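Local coordinates for aldehyde Dehydrogenase (Burkholderia cenocepacia, PDB 4O6R), which probably oxidises aldehydes to carboxylic acids with NAD+ or NADP+ as cofactor, at residues K259-A273 with A291-F305. Sequence-based numbering, arbitrary orientation.
Sequences KGANIVFDDANLDAA and AGSRLVLHERIADAF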
loop_
_atom_site.group_PDB
_atom_site.type_symbol
_atom_site.label_atom_id
_atom_site.label_comp_id
_atom_site.label_asym_id
_atom_site.label_seq_id
_atom_site.Cartn_x
_atom_site.Cartn_y
_atom_site.Cartn_z
ATOM N N LYS A 259 -30.916 1.207 -7.501
ATOM C CA LYS A 259 -32.173 0.510 -7.341
ATOM C C LYS A 259 -31.791 -0.807 -6.658
ATOM O O LYS A 259 -31.841 -1.889 -7.256
ATOM C CB LYS A 259 -32.855 0.287 -8.686
ATOM C CG LYS A 259 -34.287 -0.235 -8.589
ATOM C CD LYS A 259 -35.280 0.862 -8.229
ATOM C CE LYS A 259 -36.669 0.268 -7.938
ATOM N NZ LYS A 259 -37.671 1.277 -7.503
ATOM N N GLY A 260 -31.394 -0.663 -5.396
ATOM C CA GLY A 260 -30.748 -1.735 -4.654
ATOM C C GLY A 260 -31.588 -2.994 -4.463
ATOM O O GLY A 260 -32.724 -2.912 -3.961
ATOM N N ALA A 261 -31.059 -4.148 -4.887
ATOM C CA ALA A 261 -31.686 -5.413 -4.539
ATOM C C ALA A 261 -31.328 -5.801 -3.111
ATOM O O ALA A 261 -30.175 -5.620 -2.658
ATOM C CB ALA A 261 -31.243 -6.511 -5.487
ATOM N N ASN A 262 -32.308 -6.343 -2.416
ATOM C CA ASN A 262 -32.139 -6.887 -1.060
ATOM C C ASN A 262 -32.714 -8.290 -1.112
ATOM O O ASN A 262 -33.929 -8.441 -1.122
ATOM C CB ASN A 262 -32.881 -5.989 -0.083
ATOM C CG ASN A 262 -32.716 -6.423 1.361
ATOM O OD1 ASN A 262 -31.856 -7.239 1.680
ATOM N ND2 ASN A 262 -33.540 -5.859 2.243
ATOM N N ILE A 263 -31.849 -9.299 -1.271
ATOM C CA ILE A 263 -32.253 -10.641 -1.643
ATOM C C ILE A 263 -32.319 -11.514 -0.389
ATOM O O ILE A 263 -31.365 -11.574 0.380
ATOM C CB ILE A 263 -31.240 -11.278 -2.633
ATOM C CG1 ILE A 263 -30.968 -10.365 -3.824
ATOM C CG2 ILE A 263 -31.726 -12.636 -3.113
ATOM C CD1 ILE A 263 -29.754 -10.749 -4.657
ATOM N N VAL A 264 -33.445 -12.186 -0.184
ATOM C CA VAL A 264 -33.618 -13.054 0.954
ATOM C C VAL A 264 -33.757 -14.493 0.470
ATOM O O VAL A 264 -34.749 -14.886 -0.171
ATOM C CB VAL A 264 -34.828 -12.622 1.803
ATOM C CG1 VAL A 264 -34.998 -13.492 3.037
ATOM C CG2 VAL A 264 -34.682 -11.156 2.178
ATOM N N PHE A 265 -32.763 -15.291 0.817
ATOM C CA PHE A 265 -32.753 -16.697 0.493
ATOM C C PHE A 265 -33.542 -17.530 1.508
ATOM O O PHE A 265 -33.881 -17.071 2.604
ATOM C CB PHE A 265 -31.318 -17.197 0.357
ATOM C CG PHE A 265 -30.660 -16.757 -0.904
ATOM C CD1 PHE A 265 -30.810 -17.490 -2.073
ATOM C CD2 PHE A 265 -29.923 -15.583 -0.942
ATOM C CE1 PHE A 265 -30.224 -17.052 -3.257
ATOM C CE2 PHE A 265 -29.320 -15.151 -2.107
ATOM C CZ PHE A 265 -29.476 -15.880 -3.278
ATOM N N ASP A 266 -33.836 -18.770 1.141
ATOM C CA ASP A 266 -34.738 -19.582 1.974
ATOM C C ASP A 266 -34.075 -20.067 3.259
ATOM O O ASP A 266 -34.761 -20.545 4.165
ATOM C CB ASP A 266 -35.427 -20.719 1.180
ATOM C CG ASP A 266 -34.496 -21.795 0.735
ATOM O OD1 ASP A 266 -33.301 -21.561 0.550
ATOM O OD2 ASP A 266 -34.964 -22.926 0.587
ATOM N N ASP A 267 -32.761 -19.901 3.362
ATOM C CA ASP A 267 -32.061 -20.261 4.579
ATOM C C ASP A 267 -31.698 -19.008 5.440
ATOM O O ASP A 267 -30.911 -19.092 6.374
ATOM C CB ASP A 267 -30.824 -21.075 4.214
ATOM C CG ASP A 267 -29.726 -20.214 3.639
ATOM O OD1 ASP A 267 -30.069 -19.185 3.011
ATOM O OD2 ASP A 267 -28.540 -20.532 3.850
ATOM N N ALA A 268 -32.260 -17.843 5.108
ATOM C CA ALA A 268 -31.988 -16.623 5.852
ATOM C C ALA A 268 -32.583 -16.719 7.275
ATOM O O ALA A 268 -33.565 -17.434 7.509
ATOM C CB ALA A 268 -32.591 -15.437 5.132
ATOM N N ASN A 269 -31.976 -16.001 8.213
ATOM C CA ASN A 269 -32.609 -15.723 9.507
ATOM C C ASN A 269 -33.708 -14.693 9.234
ATOM O O ASN A 269 -33.425 -13.527 8.964
ATOM C CB ASN A 269 -31.577 -15.171 10.481
ATOM C CG ASN A 269 -32.151 -14.913 11.863
ATOM O OD1 ASN A 269 -33.212 -14.344 12.022
ATOM N ND2 ASN A 269 -31.424 -15.336 12.876
ATOM N N LEU A 270 -34.955 -15.150 9.228
ATOM C CA LEU A 270 -36.069 -14.269 8.864
ATOM C C LEU A 270 -36.244 -13.128 9.851
ATOM O O LEU A 270 -36.500 -12.021 9.435
ATOM C CB LEU A 270 -37.365 -15.060 8.721
ATOM C CG LEU A 270 -37.362 -16.144 7.647
ATOM C CD1 LEU A 270 -38.727 -16.842 7.566
ATOM C CD2 LEU A 270 -36.988 -15.558 6.303
ATOM N N ASP A 271 -36.051 -13.351 11.148
ATOM C CA ASP A 271 -36.137 -12.225 12.077
ATOM C C ASP A 271 -35.149 -11.101 11.715
ATOM O O ASP A 271 -35.516 -9.945 11.600
ATOM C CB ASP A 271 -35.857 -12.680 13.491
ATOM C CG ASP A 271 -35.909 -11.536 14.470
ATOM O OD1 ASP A 271 -36.960 -10.884 14.585
ATOM O OD2 ASP A 271 -34.875 -11.253 15.118
ATOM N N ALA A 272 -33.896 -11.472 11.516
ATOM C CA ALA A 272 -32.865 -10.511 11.099
ATOM C C ALA A 272 -33.191 -9.865 9.766
ATOM O O ALA A 272 -33.050 -8.661 9.634
ATOM C CB ALA A 272 -31.495 -11.189 11.045
ATOM N N ALA A 273 -33.662 -10.643 8.798
ATOM C CA ALA A 273 -33.893 -10.142 7.459
ATOM C C ALA A 273 -35.118 -9.244 7.354
ATOM O O ALA A 273 -35.127 -8.292 6.598
ATOM C CB ALA A 273 -33.968 -11.305 6.457
ATOM N N ALA A 291 -30.899 2.688 -0.756
ATOM C CA ALA A 291 -32.073 2.049 -0.164
ATOM C C ALA A 291 -32.292 0.687 -0.764
ATOM O O ALA A 291 -32.111 0.510 -1.956
ATOM C CB ALA A 291 -33.296 2.889 -0.400
ATOM N N GLY A 292 -32.715 -0.271 0.068
ATOM C CA GLY A 292 -33.107 -1.590 -0.395
ATOM C C GLY A 292 -34.485 -1.536 -1.042
ATOM O O GLY A 292 -35.464 -2.046 -0.471
ATOM N N SER A 293 -34.555 -0.960 -2.244
ATOM C CA SER A 293 -35.865 -0.688 -2.873
ATOM C C SER A 293 -36.472 -1.854 -3.653
ATOM O O SER A 293 -37.638 -1.755 -4.102
ATOM C CB SER A 293 -35.787 0.540 -3.788
ATOM O OG SER A 293 -34.702 0.433 -4.721
ATOM N N ARG A 294 -35.703 -2.909 -3.847
ATOM C CA ARG A 294 -36.211 -4.133 -4.415
ATOM C C ARG A 294 -35.987 -5.255 -3.452
ATOM O O ARG A 294 -34.844 -5.637 -3.196
ATOM C CB ARG A 294 -35.530 -4.472 -5.753
ATOM C CG ARG A 294 -35.815 -3.434 -6.824
ATOM C CD ARG A 294 -35.211 -3.826 -8.181
ATOM N NE ARG A 294 -33.752 -3.771 -8.140
ATOM C CZ ARG A 294 -32.929 -4.658 -8.723
ATOM N NH1 ARG A 294 -33.396 -5.658 -9.481
ATOM N NH2 ARG A 294 -31.616 -4.524 -8.555
ATOM N N LEU A 295 -37.081 -5.819 -2.938
ATOM C CA LEU A 295 -36.994 -6.912 -2.007
ATOM C C LEU A 295 -37.237 -8.151 -2.816
ATOM O O LEU A 295 -38.296 -8.299 -3.430
ATOM C CB LEU A 295 -38.009 -6.705 -0.897
ATOM C CG LEU A 295 -38.062 -7.734 0.197
ATOM C CD1 LEU A 295 -36.792 -7.683 1.009
ATOM C CD2 LEU A 295 -39.289 -7.498 1.049
ATOM N N VAL A 296 -36.217 -8.992 -2.905
ATOM C CA VAL A 296 -36.182 -10.099 -3.827
ATOM C C VAL A 296 -36.225 -11.368 -2.970
ATOM O O VAL A 296 -35.226 -11.725 -2.334
ATOM C CB VAL A 296 -34.909 -10.072 -4.704
ATOM C CG1 VAL A 296 -34.913 -11.257 -5.660
ATOM C CG2 VAL A 296 -34.801 -8.766 -5.477
ATOM N N LEU A 297 -37.381 -12.033 -2.926
ATOM C CA LEU A 297 -37.644 -13.061 -1.913
ATOM C C LEU A 297 -37.755 -14.446 -2.520
ATOM O O LEU A 297 -38.446 -14.632 -3.520
ATOM C CB LEU A 297 -38.972 -12.776 -1.214
ATOM C CG LEU A 297 -39.069 -11.434 -0.502
ATOM C CD1 LEU A 297 -40.476 -11.268 0.027
ATOM C CD2 LEU A 297 -38.069 -11.346 0.651
ATOM N N HIS A 298 -37.091 -15.418 -1.903
ATOM C CA HIS A 298 -37.200 -16.784 -2.348
ATOM C C HIS A 298 -38.651 -17.246 -2.173
ATOM O O HIS A 298 -39.271 -16.995 -1.148
ATOM C CB HIS A 298 -36.276 -17.709 -1.560
ATOM C CG HIS A 298 -36.145 -19.063 -2.174
ATOM N ND1 HIS A 298 -37.078 -20.050 -1.974
ATOM C CD2 HIS A 298 -35.255 -19.565 -3.054
ATOM C CE1 HIS A 298 -36.752 -21.124 -2.672
ATOM N NE2 HIS A 298 -35.639 -20.860 -3.329
ATOM N N GLU A 299 -39.160 -17.922 -3.180
ATOM C CA GLU A 299 -40.561 -18.368 -3.201
ATOM C C GLU A 299 -40.996 -19.136 -1.931
ATOM O O GLU A 299 -42.133 -19.014 -1.493
ATOM C CB GLU A 299 -40.821 -19.230 -4.447
ATOM C CG GLU A 299 -42.302 -19.548 -4.690
ATOM C CD GLU A 299 -43.132 -18.293 -5.037
ATOM O OE1 GLU A 299 -42.806 -17.658 -6.089
ATOM O OE2 GLU A 299 -44.075 -17.924 -4.264
ATOM N N ARG A 300 -40.118 -19.977 -1.393
ATOM C CA ARG A 300 -40.453 -20.775 -0.218
ATOM C C ARG A 300 -40.735 -19.946 1.029
ATOM O O ARG A 300 -41.515 -20.376 1.846
ATOM C CB ARG A 300 -39.372 -21.832 0.087
ATOM C CG ARG A 300 -39.295 -22.954 -0.936
ATOM C CD ARG A 300 -40.507 -23.883 -0.793
ATOM N NE ARG A 300 -40.897 -24.544 -2.042
ATOM C CZ ARG A 300 -40.437 -25.724 -2.459
ATOM N NH1 ARG A 300 -39.530 -26.398 -1.744
ATOM N NH2 ARG A 300 -40.884 -26.223 -3.610
ATOM N N ILE A 301 -40.110 -18.780 1.164
ATOM C CA ILE A 301 -40.299 -17.927 2.357
ATOM C C ILE A 301 -41.017 -16.603 2.083
ATOM O O ILE A 301 -41.282 -15.821 3.007
ATOM C CB ILE A 301 -38.981 -17.696 3.132
ATOM C CG1 ILE A 301 -37.843 -17.098 2.286
ATOM C CG2 ILE A 301 -38.475 -19.003 3.713
ATOM C CD1 ILE A 301 -38.033 -15.669 1.897
ATOM N N ALA A 302 -41.363 -16.347 0.819
ATOM C CA ALA A 302 -41.900 -15.017 0.460
ATOM C C ALA A 302 -43.148 -14.651 1.237
ATOM O O ALA A 302 -43.201 -13.587 1.825
ATOM C CB ALA A 302 -42.149 -14.935 -1.032
ATOM N N ASP A 303 -44.122 -15.562 1.294
ATOM C CA ASP A 303 -45.380 -15.272 1.949
ATOM C C ASP A 303 -45.201 -15.082 3.446
ATOM O O ASP A 303 -45.721 -14.123 4.010
ATOM C CB ASP A 303 -46.440 -16.338 1.612
ATOM C CG ASP A 303 -46.743 -16.388 0.095
ATOM O OD1 ASP A 303 -47.142 -15.367 -0.465
ATOM O OD2 ASP A 303 -46.505 -17.429 -0.572
ATOM N N ALA A 304 -44.408 -15.948 4.064
ATOM C CA ALA A 304 -44.076 -15.846 5.475
ATOM C C ALA A 304 -43.398 -14.504 5.818
ATOM O O ALA A 304 -43.837 -13.787 6.735
ATOM C CB ALA A 304 -43.167 -16.996 5.871
ATOM N N PHE A 305 -42.370 -14.172 5.051
ATOM C CA PHE A 305 -41.654 -12.925 5.189
ATOM C C PHE A 305 -42.598 -11.719 5.066
ATOM O O PHE A 305 -42.600 -10.826 5.913
ATOM C CB PHE A 305 -40.600 -12.843 4.114
ATOM C CG PHE A 305 -39.637 -11.695 4.297
ATOM C CD1 PHE A 305 -40.022 -10.397 3.999
ATOM C CD2 PHE A 305 -38.345 -11.928 4.751
ATOM C CE1 PHE A 305 -39.143 -9.340 4.166
ATOM C CE2 PHE A 305 -37.476 -10.876 4.925
ATOM C CZ PHE A 305 -37.862 -9.591 4.626
HETATM O O HOH W 1 -39.184 0.265 -5.254
HETATM O O HOH W 2 -31.063 1.910 -4.101
HETATM O O HOH W 3 -35.588 -3.789 1.812
#
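Strands 261-264 and 294-298 run side by side in the same direction, their axes 4.6 Å apart at 19°, and five backbone hydrogen bonds, from Arg294 N to Gly260 O through His298 N to Val264 O, fix the parallel register that sets Ile263 beside Val296. The straightest of them joins Val296 N to Asn262 O (3.0 Å, 176° at the hydrogen).

At the start of the pair Arg294 turns its guanidinium edge to the main chain: NE (2.8 Å) and NH2 (2.9 Å) both donate to Lys259 O, which lies near the guanidinium plane, while Ala261 CB covers one face. A bend at chi3 (-69°) folds the arginine back onto this carbonyl, and NH2 also bonds Ala411 O, which further limits rotation of the group. The aliphatic part of Lys259 crosses Arg294, but its NZ goes to Glu389 O and Val386 O and, through a water, to Ser293 O. A second water bridges Asn262 ND2 and Gly292 O; Asn262 OD1 takes the indole N-H of Trp423.

Beyond the polar end, Val264 packs alongside Leu297 (CB to CD2 3.7 Å), and the same CD2 sits over the centre of the Phe305 ring. Leu270 CD2 and Ala273 CB meet the edge of that ring. Near the strand ends, Asp266 CB makes a CH-pi contact with one face of His298, 3.9 Å from its centroid, and His298 ND1 accepts from Arg300 N.

The two strands with helix 270-282 form a beta-alpha-beta crossover, and Phe305 of helix 302-315 packs against that connecting helix on the Val264-Leu297 face. Helix 404-411 covers the Ile263-Val296 face, while strands 421-423 and 395-401 flank the pair within the seven-stranded sheet.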